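Local structure of glycosyl hydrolase (Rhizobium leguminosarum bv. trifolii, 5NDX) at residues G46-K54 against L366-T374; N161-D171 against T203-I214. The protein probably hydrolyses O-glycosidic bonds as a family 39 alpha-L-iduronidase, being a bacterial orthologue of the human enzyme linked to mucopolysaccharidosis I. The protein carries 2 engineered substitutions. All blocks are in the same frame, centred on the assembly; numbering follows the deposited sequence.

Interaction 1: residues G46-K54 against L366-T374; sequences GGLPNEGIK and LTSMELLAT. With 8U8 ((2~{R},3~{S},4~{S},5~{R},6~{S})-6-(4-methyl-2-oxidanylidene-chromen-7-yl)oxy-3,4,5-tris(oxidanyl)oxane-2-carboxylic acid), chain N.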
# COMPACT_ATOMS: atom_id res chain seq x y z
N GLY A 46 1.65 -8.34 1.57
CA GLY A 46 1.33 -8.72 2.95
C GLY A 46 2.50 -8.77 3.91
O GLY A 46 2.31 -9.09 5.06
N GLY A 47 3.69 -8.58 3.43
CA GLY A 47 4.88 -8.65 4.26
C GLY A 47 5.46 -7.37 4.85
O GLY A 47 6.52 -7.43 5.44
N LEU A 48 4.77 -6.24 4.72
CA LEU A 48 5.27 -4.95 5.20
C LEU A 48 5.21 -4.91 6.71
O LEU A 48 4.37 -5.52 7.30
CB LEU A 48 4.52 -3.74 4.63
CG LEU A 48 4.90 -3.23 3.24
CD1 LEU A 48 4.42 -4.16 2.20
CD2 LEU A 48 4.33 -1.86 2.94
N PRO A 49 6.11 -4.15 7.34
CA PRO A 49 6.09 -4.11 8.81
C PRO A 49 4.74 -3.70 9.33
O PRO A 49 4.15 -2.76 8.79
CB PRO A 49 7.10 -3.03 9.13
CG PRO A 49 8.02 -2.99 7.96
CD PRO A 49 7.24 -3.42 6.77
N ASN A 50 4.25 -4.40 10.35
CA ASN A 50 3.09 -3.95 11.09
C ASN A 50 1.85 -3.71 10.22
O ASN A 50 1.21 -2.66 10.30
CB ASN A 50 3.46 -2.64 11.87
CG ASN A 50 2.42 -2.25 12.93
OD1 ASN A 50 1.51 -3.01 13.22
ND2 ASN A 50 2.55 -1.04 13.51
N GLU A 51 1.54 -4.67 9.37
CA GLU A 51 0.43 -4.55 8.43
C GLU A 51 0.51 -3.25 7.61
O GLU A 51 -0.48 -2.54 7.43
CB GLU A 51 -0.91 -4.70 9.18
CG GLU A 51 -1.08 -6.06 9.93
CD GLU A 51 -2.47 -6.10 10.62
OE1 GLU A 51 -2.66 -5.40 11.62
OE2 GLU A 51 -3.42 -6.65 10.06
N GLY A 52 1.69 -2.96 7.09
CA GLY A 52 1.97 -1.70 6.33
C GLY A 52 1.07 -1.52 5.12
O GLY A 52 0.76 -0.39 4.74
N ILE A 53 0.66 -2.64 4.52
CA ILE A 53 -0.54 -2.64 3.67
C ILE A 53 -1.49 -3.70 4.22
O ILE A 53 -1.09 -4.86 4.41
CB ILE A 53 -0.24 -2.93 2.18
CG1 ILE A 53 0.59 -1.78 1.58
CG2 ILE A 53 -1.55 -3.01 1.38
CD1 ILE A 53 1.17 -2.14 0.22
N LYS A 54 -2.73 -3.29 4.43
CA LYS A 54 -3.72 -4.12 5.11
C LYS A 54 -4.95 -4.43 4.25
O LYS A 54 -5.49 -5.53 4.38
CB LYS A 54 -4.15 -3.43 6.38
CG LYS A 54 -5.12 -4.18 7.26
CD LYS A 54 -5.29 -3.43 8.57
CE LYS A 54 -6.32 -4.15 9.48
NZ LYS A 54 -6.28 -3.47 10.82
N LEU A 366 6.02 0.78 -3.64
CA LEU A 366 5.97 -0.21 -2.57
C LEU A 366 7.00 0.11 -1.50
O LEU A 366 6.65 0.12 -0.32
CB LEU A 366 6.19 -1.66 -3.06
CG LEU A 366 6.11 -2.79 -2.03
CD1 LEU A 366 4.83 -2.65 -1.22
CD2 LEU A 366 6.13 -4.14 -2.73
N THR A 367 8.22 0.43 -1.91
CA THR A 367 9.27 0.71 -0.95
C THR A 367 8.97 1.92 -0.11
O THR A 367 9.27 1.95 1.10
CB THR A 367 10.65 0.80 -1.59
OG1 THR A 367 10.64 1.83 -2.59
CG2 THR A 367 11.03 -0.52 -2.22
N SER A 368 8.32 2.91 -0.69
CA SER A 368 7.93 4.06 0.09
C SER A 368 6.98 3.61 1.23
O SER A 368 7.09 4.11 2.35
CB SER A 368 7.25 5.14 -0.75
OG SER A 368 6.14 4.57 -1.41
N MET A 369 6.04 2.72 0.91
CA MET A 369 5.11 2.18 1.91
C MET A 369 5.77 1.29 2.95
O MET A 369 5.32 1.29 4.12
CB MET A 369 3.93 1.49 1.22
CG MET A 369 3.11 2.50 0.42
SD MET A 369 1.76 1.71 -0.41
CE MET A 369 0.42 2.04 0.72
N GLU A 370 6.83 0.59 2.57
CA GLU A 370 7.67 -0.11 3.54
C GLU A 370 8.26 0.81 4.60
O GLU A 370 8.24 0.48 5.79
CB GLU A 370 8.80 -0.89 2.88
CG GLU A 370 8.33 -2.10 2.07
CD GLU A 370 9.48 -2.98 1.50
OE1 GLU A 370 10.09 -3.84 2.21
OE2 GLU A 370 9.76 -2.83 0.31
N LEU A 371 8.80 1.95 4.18
CA LEU A 371 9.33 2.92 5.08
C LEU A 371 8.25 3.53 5.94
O LEU A 371 8.42 3.63 7.15
CB LEU A 371 10.12 4.03 4.36
CG LEU A 371 11.61 3.76 4.15
CD1 LEU A 371 11.86 2.52 3.39
CD2 LEU A 371 12.28 4.90 3.40
N LEU A 372 7.18 3.98 5.32
CA LEU A 372 6.08 4.62 6.06
C LEU A 372 5.41 3.65 7.09
O LEU A 372 4.88 4.10 8.13
CB LEU A 372 5.03 5.17 5.08
CG LEU A 372 5.47 6.32 4.18
CD1 LEU A 372 4.51 6.52 3.03
CD2 LEU A 372 5.53 7.59 4.97
N ALA A 373 5.48 2.35 6.82
CA ALA A 373 4.87 1.34 7.66
C ALA A 373 5.54 1.29 9.02
O ALA A 373 4.91 0.83 9.95
CB ALA A 373 4.97 -0.02 7.01
N THR A 374 6.80 1.76 9.13
CA THR A 374 7.53 1.79 10.39
C THR A 374 7.15 2.88 11.34
O THR A 374 7.73 2.95 12.43
CB THR A 374 9.06 1.91 10.18
OG1 THR A 374 9.41 3.22 9.66
CG2 THR A 374 9.53 0.83 9.23
C15 8U8 N . -13.21 2.35 4.42
C13 8U8 N . -12.94 2.69 5.75
C14 8U8 N . -13.89 3.36 6.51
C16 8U8 N . -13.65 3.63 7.85
O9 8U8 N . -14.48 4.27 8.49
O8 8U8 N . -12.46 3.31 8.41
C11 8U8 N . -11.54 2.62 7.71
C10 8U8 N . -10.41 2.26 8.40
C12 8U8 N . -11.75 2.30 6.37
C7 8U8 N . -10.75 1.57 5.73
C8 8U8 N . -9.61 1.21 6.42
C9 8U8 N . -9.42 1.54 7.77
O2 8U8 N . -8.28 1.14 8.41
C5 8U8 N . -8.27 1.07 9.86
O1 8U8 N . -7.91 2.41 10.21
C1 8U8 N . -7.66 2.71 11.61
C6 8U8 N . -8.95 2.53 12.47
O7 8U8 N . -10.07 2.64 11.92
O6 8U8 N . -8.79 2.23 13.66
C2 8U8 N . -6.54 1.77 12.04
O5 8U8 N . -6.15 1.98 13.44
C3 8U8 N . -6.95 0.30 11.81
O4 8U8 N . -5.86 -0.51 12.15
C4 8U8 N . -7.27 0.07 10.33
O3 8U8 N . -7.76 -1.25 10.09
O HOH W 1 4.82 0.71 12.65
O HOH W 2 2.66 1.75 4.93

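Interaction 2: residues N161-D171 against T203-I214; sequences NYYDACVAGLD and TSCLTGDGPPRI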
# COMPACT_ATOMS: atom_id res chain seq x y z
N ASN A 161 -31.45 2.74 -5.05
CA ASN A 161 -32.06 1.42 -4.71
C ASN A 161 -30.98 0.34 -4.51
O ASN A 161 -31.13 -0.55 -3.69
CB ASN A 161 -32.94 0.90 -5.85
CG ASN A 161 -34.21 1.70 -6.08
OD1 ASN A 161 -34.69 2.46 -5.23
ND2 ASN A 161 -34.78 1.49 -7.24
N TYR A 162 -29.99 0.37 -5.39
CA TYR A 162 -28.78 -0.46 -5.27
C TYR A 162 -28.11 -0.29 -3.89
O TYR A 162 -27.81 -1.29 -3.22
CB TYR A 162 -27.84 -0.18 -6.45
CG TYR A 162 -26.39 -0.51 -6.18
CD1 TYR A 162 -25.91 -1.83 -6.26
CD2 TYR A 162 -25.50 0.49 -5.83
CE1 TYR A 162 -24.58 -2.13 -5.99
CE2 TYR A 162 -24.18 0.20 -5.56
CZ TYR A 162 -23.74 -1.11 -5.62
OH TYR A 162 -22.42 -1.34 -5.35
N TYR A 163 -27.93 0.96 -3.45
CA TYR A 163 -27.38 1.27 -2.10
C TYR A 163 -28.26 0.63 -1.00
O TYR A 163 -27.77 -0.08 -0.10
CB TYR A 163 -27.22 2.79 -1.87
CG TYR A 163 -26.47 3.08 -0.61
CD1 TYR A 163 -25.07 3.05 -0.61
CD2 TYR A 163 -27.12 3.24 0.59
CE1 TYR A 163 -24.35 3.22 0.56
CE2 TYR A 163 -26.43 3.41 1.76
CZ TYR A 163 -25.03 3.40 1.74
OH TYR A 163 -24.31 3.53 2.91
N ASP A 164 -29.57 0.85 -1.12
CA ASP A 164 -30.56 0.26 -0.20
C ASP A 164 -30.43 -1.23 -0.08
O ASP A 164 -30.53 -1.77 1.00
CB ASP A 164 -31.99 0.58 -0.67
CG ASP A 164 -32.34 2.05 -0.58
OD1 ASP A 164 -31.81 2.73 0.30
OD2 ASP A 164 -33.18 2.53 -1.39
N ALA A 165 -30.22 -1.87 -1.22
CA ALA A 165 -30.11 -3.33 -1.31
C ALA A 165 -28.81 -3.83 -0.68
O ALA A 165 -28.81 -4.85 0.05
CB ALA A 165 -30.18 -3.76 -2.77
N CYS A 166 -27.70 -3.13 -0.97
CA CYS A 166 -26.43 -3.40 -0.27
C CYS A 166 -26.60 -3.35 1.24
O CYS A 166 -26.20 -4.28 1.92
CB CYS A 166 -25.34 -2.39 -0.67
SG CYS A 166 -24.84 -2.58 -2.37
N VAL A 167 -27.20 -2.27 1.75
CA VAL A 167 -27.36 -2.08 3.20
C VAL A 167 -28.30 -3.12 3.78
O VAL A 167 -28.00 -3.72 4.85
CB VAL A 167 -27.86 -0.65 3.54
CG1 VAL A 167 -28.43 -0.55 4.95
CG2 VAL A 167 -26.73 0.35 3.36
N ALA A 168 -29.45 -3.34 3.13
CA ALA A 168 -30.38 -4.40 3.64
C ALA A 168 -29.71 -5.78 3.58
O ALA A 168 -29.90 -6.61 4.46
CB ALA A 168 -31.68 -4.41 2.85
N GLY A 169 -28.91 -6.00 2.52
CA GLY A 169 -28.21 -7.28 2.38
C GLY A 169 -27.24 -7.58 3.50
O GLY A 169 -27.14 -8.72 4.00
N LEU A 170 -26.50 -6.56 3.92
CA LEU A 170 -25.58 -6.73 5.05
C LEU A 170 -26.39 -6.83 6.36
O LEU A 170 -26.03 -7.62 7.23
CB LEU A 170 -24.61 -5.55 5.17
CG LEU A 170 -23.69 -5.30 3.96
CD1 LEU A 170 -22.90 -4.01 4.13
CD2 LEU A 170 -22.75 -6.46 3.74
N ASP A 171 -27.39 -5.97 6.51
CA ASP A 171 -28.21 -5.96 7.76
C ASP A 171 -28.88 -7.31 8.04
O ASP A 171 -28.98 -7.68 9.20
CB ASP A 171 -29.25 -4.82 7.77
CG ASP A 171 -28.62 -3.44 8.03
OD1 ASP A 171 -27.38 -3.37 8.17
OD2 ASP A 171 -29.35 -2.42 8.11
N THR A 203 -35.58 7.76 2.09
CA THR A 203 -36.06 6.53 2.74
C THR A 203 -35.76 5.32 1.87
O THR A 203 -35.83 5.37 0.64
CB THR A 203 -37.60 6.60 3.04
OG1 THR A 203 -38.28 6.80 1.81
CG2 THR A 203 -37.99 7.77 4.00
N SER A 204 -35.41 4.23 2.52
CA SER A 204 -35.02 3.01 1.82
C SER A 204 -36.22 2.44 1.10
O SER A 204 -37.28 2.32 1.68
CB SER A 204 -34.49 1.98 2.82
OG SER A 204 -34.52 0.68 2.25
N CYS A 205 -36.02 2.04 -0.15
CA CYS A 205 -37.05 1.37 -0.92
C CYS A 205 -37.33 -0.07 -0.48
O CYS A 205 -38.20 -0.69 -1.07
CB CYS A 205 -36.65 1.34 -2.41
SG CYS A 205 -35.33 0.16 -2.85
N LEU A 206 -36.62 -0.62 0.51
CA LEU A 206 -36.81 -2.01 0.94
C LEU A 206 -37.40 -2.16 2.34
O LEU A 206 -38.22 -3.05 2.58
CB LEU A 206 -35.50 -2.78 0.90
CG LEU A 206 -34.98 -3.10 -0.50
CD1 LEU A 206 -33.51 -3.47 -0.39
CD2 LEU A 206 -35.77 -4.21 -1.18
N THR A 207 -36.93 -1.34 3.27
CA THR A 207 -37.66 -1.06 4.49
C THR A 207 -38.63 -0.01 3.92
O THR A 207 -38.81 0.06 2.70
CB THR A 207 -36.74 -0.47 5.60
OG1 THR A 207 -36.40 0.89 5.31
CG2 THR A 207 -35.44 -1.29 5.76
N GLY A 208 -39.24 0.81 4.74
CA GLY A 208 -39.87 2.02 4.17
C GLY A 208 -39.73 3.14 5.14
O GLY A 208 -40.53 4.07 5.16
N ASP A 209 -38.64 3.08 5.88
CA ASP A 209 -38.62 3.52 7.25
C ASP A 209 -37.28 4.17 7.50
O ASP A 209 -36.40 3.59 8.13
CB ASP A 209 -38.84 2.30 8.15
CG ASP A 209 -38.74 2.63 9.63
OD1 ASP A 209 -39.20 3.73 10.02
OD2 ASP A 209 -38.20 1.80 10.39
N GLY A 210 -37.12 5.38 6.98
CA GLY A 210 -35.91 6.14 7.19
C GLY A 210 -34.81 5.76 6.22
O GLY A 210 -34.92 4.78 5.46
N PRO A 211 -33.74 6.57 6.21
CA PRO A 211 -32.68 6.40 5.22
C PRO A 211 -31.80 5.18 5.51
O PRO A 211 -31.63 4.82 6.67
CB PRO A 211 -31.87 7.69 5.34
CG PRO A 211 -32.07 8.10 6.76
CD PRO A 211 -33.44 7.65 7.17
N PRO A 212 -31.25 4.53 4.46
CA PRO A 212 -30.25 3.49 4.72
C PRO A 212 -29.02 4.08 5.43
O PRO A 212 -28.70 5.26 5.25
CB PRO A 212 -29.89 3.01 3.32
CG PRO A 212 -30.06 4.22 2.49
CD PRO A 212 -31.30 4.88 3.03
N ARG A 213 -28.41 3.29 6.29
CA ARG A 213 -27.23 3.74 7.03
C ARG A 213 -26.04 3.99 6.09
O ARG A 213 -25.97 3.43 4.98
CB ARG A 213 -26.84 2.71 8.09
CG ARG A 213 -26.36 1.37 7.54
CD ARG A 213 -25.94 0.47 8.70
NE ARG A 213 -25.80 -0.92 8.25
CZ ARG A 213 -24.67 -1.51 7.86
NH1 ARG A 213 -23.49 -0.87 7.88
NH2 ARG A 213 -24.70 -2.79 7.47
N ILE A 214 -25.15 4.87 6.54
CA ILE A 214 -23.87 5.09 5.87
C ILE A 214 -22.83 5.30 6.97
O ILE A 214 -22.99 6.15 7.85
CB ILE A 214 -23.93 6.24 4.84
CG1 ILE A 214 -22.57 6.39 4.13
CG2 ILE A 214 -24.32 7.56 5.49
CD1 ILE A 214 -22.63 7.21 2.84
O HOH W 3 -32.12 -0.45 2.78

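Interaction 1: residues G46-K54 against L366-T374
Leu48 has CG anti to its carbonyl carbon (chi1 -82°), a torsion that sends both of its methyls against the helix, while in Leu366 CG stands opposite the backbone N (chi1 -178°) and CD1 reaches out to meet one of them. Leu48 CD1 ends 3.8 Å from Leu366 CD1. The other methyl, CD2, presses on the helix backbone, 3.5 Å from Met369 C, and CG of Leu48 lies across the aliphatic part of Glu370, whose carboxylate is taken up by Lys362 and Ser588. With an alanine in place of Leu48, Leu366 and the Met369-Glu370 peptide would probably face a gap. Met369 lays its CE 3.9 Å from Ile53 CG1.

Further along, Ala373 is tucked into the turn: its CB is 3.4 Å from Pro49 O and 3.5 Å from Gly52 CA. Such closeness depends on Gly52 having no side chain. Polar links between the backbones run through water. One molecule donates to Gly52 O (2.9 Å) and to Met369 O (2.8 Å), and another accepts from Asn50 ND2 while donating to Ala373 O; Arg20 bonds both Asn50 O and Ala373 O. Beyond the turn, the extended Lys54 places NZ 2.8 Å from O3 of the bound iduronide ligand, with a weak second bond to O4. Lys54 and Arg23, which also binds this ligand, directly precede strands 55-58 and 24-27, so this site lies at the N-terminal ends of the barrel strands.

The turn thus joins helix 36-45 to strand 55-58, and helix 364-372 beside it also packs on helix 282-300 through Ser368 and Leu372, on strand 436-445 through Thr367 and Leu371, and on strand 518-526 through Ser368 and Leu371, with Thr374 just after the helix touching this last strand as well.

Interaction 2: residues N161-D171 against T203-I214
Ser204 lies beside Asp164, and its OG shares with the helix a water that donates to Asp164 O (2.7 Å). The same OG accepts from Leu206 N, forming an ST turn. Within this turn Cys205 N bonds Asp164 OD2 at 3.1 Å in a nearly straight line (177°), coming from above the carboxylate plane. Leu206 then lays its CD1 on the helix backbone, 3.5 Å from Ala165 CA, where the small side chains of Ala165 and Ala168 allow close approach. From Thr207 to Gly210 the chain swings away through a second ST turn, Thr207 OG1 accepting from Asp209 N, and returns to pair Gly210 O with Ser204 N.

In this TIM barrel, helix 155-171 packs on strand 179-184 through Val167 among others, and the loop 203-214 runs beside it on the way from helix 190-200 to strand 216-219. Pro212 brings CG to within 3.2 Å of Asp164 OD1 and also touches the edge of the Tyr163 ring.

Arg213 is held at both its backbone and its side chain. Its carbonyl O receives Tyr163 OH at 2.7 Å, in the carbonyl plane and on a lone pair. With CG between the backbone N and the carbonyl carbon (chi1 65°), the side chain extends past Val167 CG1 to Asp171, where NE (2.9 Å) and NH2 (2.8 Å) both grip the single oxygen OD1. Guanidinium and carboxylate are nearly coplanar, 17° apart, in this side-on salt bridge, while NH1 serves Asp215 and Leu177 O, so the flat group is fixed on two sides. Ile214 follows, its CB 3.3 Å from Tyr163 OH and its side chain touching Leu259.

In the fold
Interactions 1 and 2 lie at separate places on the same eight-stranded parallel barrel, their centres 36 Å apart and their nearest atoms about 17 Å apart. Along the chain, residues 46-54 come first, then both segments of interaction 2, and last 366-374, so interaction 1 joins parts 312 residues apart while interaction 2 links segments only 32 residues apart. Each uses a loop running from a helix into a barrel strand, 55-58 in one case and 216-219 in the other. Interaction 2 fastens the outer layer of the barrel, whereas interaction 1 ties the barrel to helix 364-372 and, through it, to the nine-stranded mixed sheet.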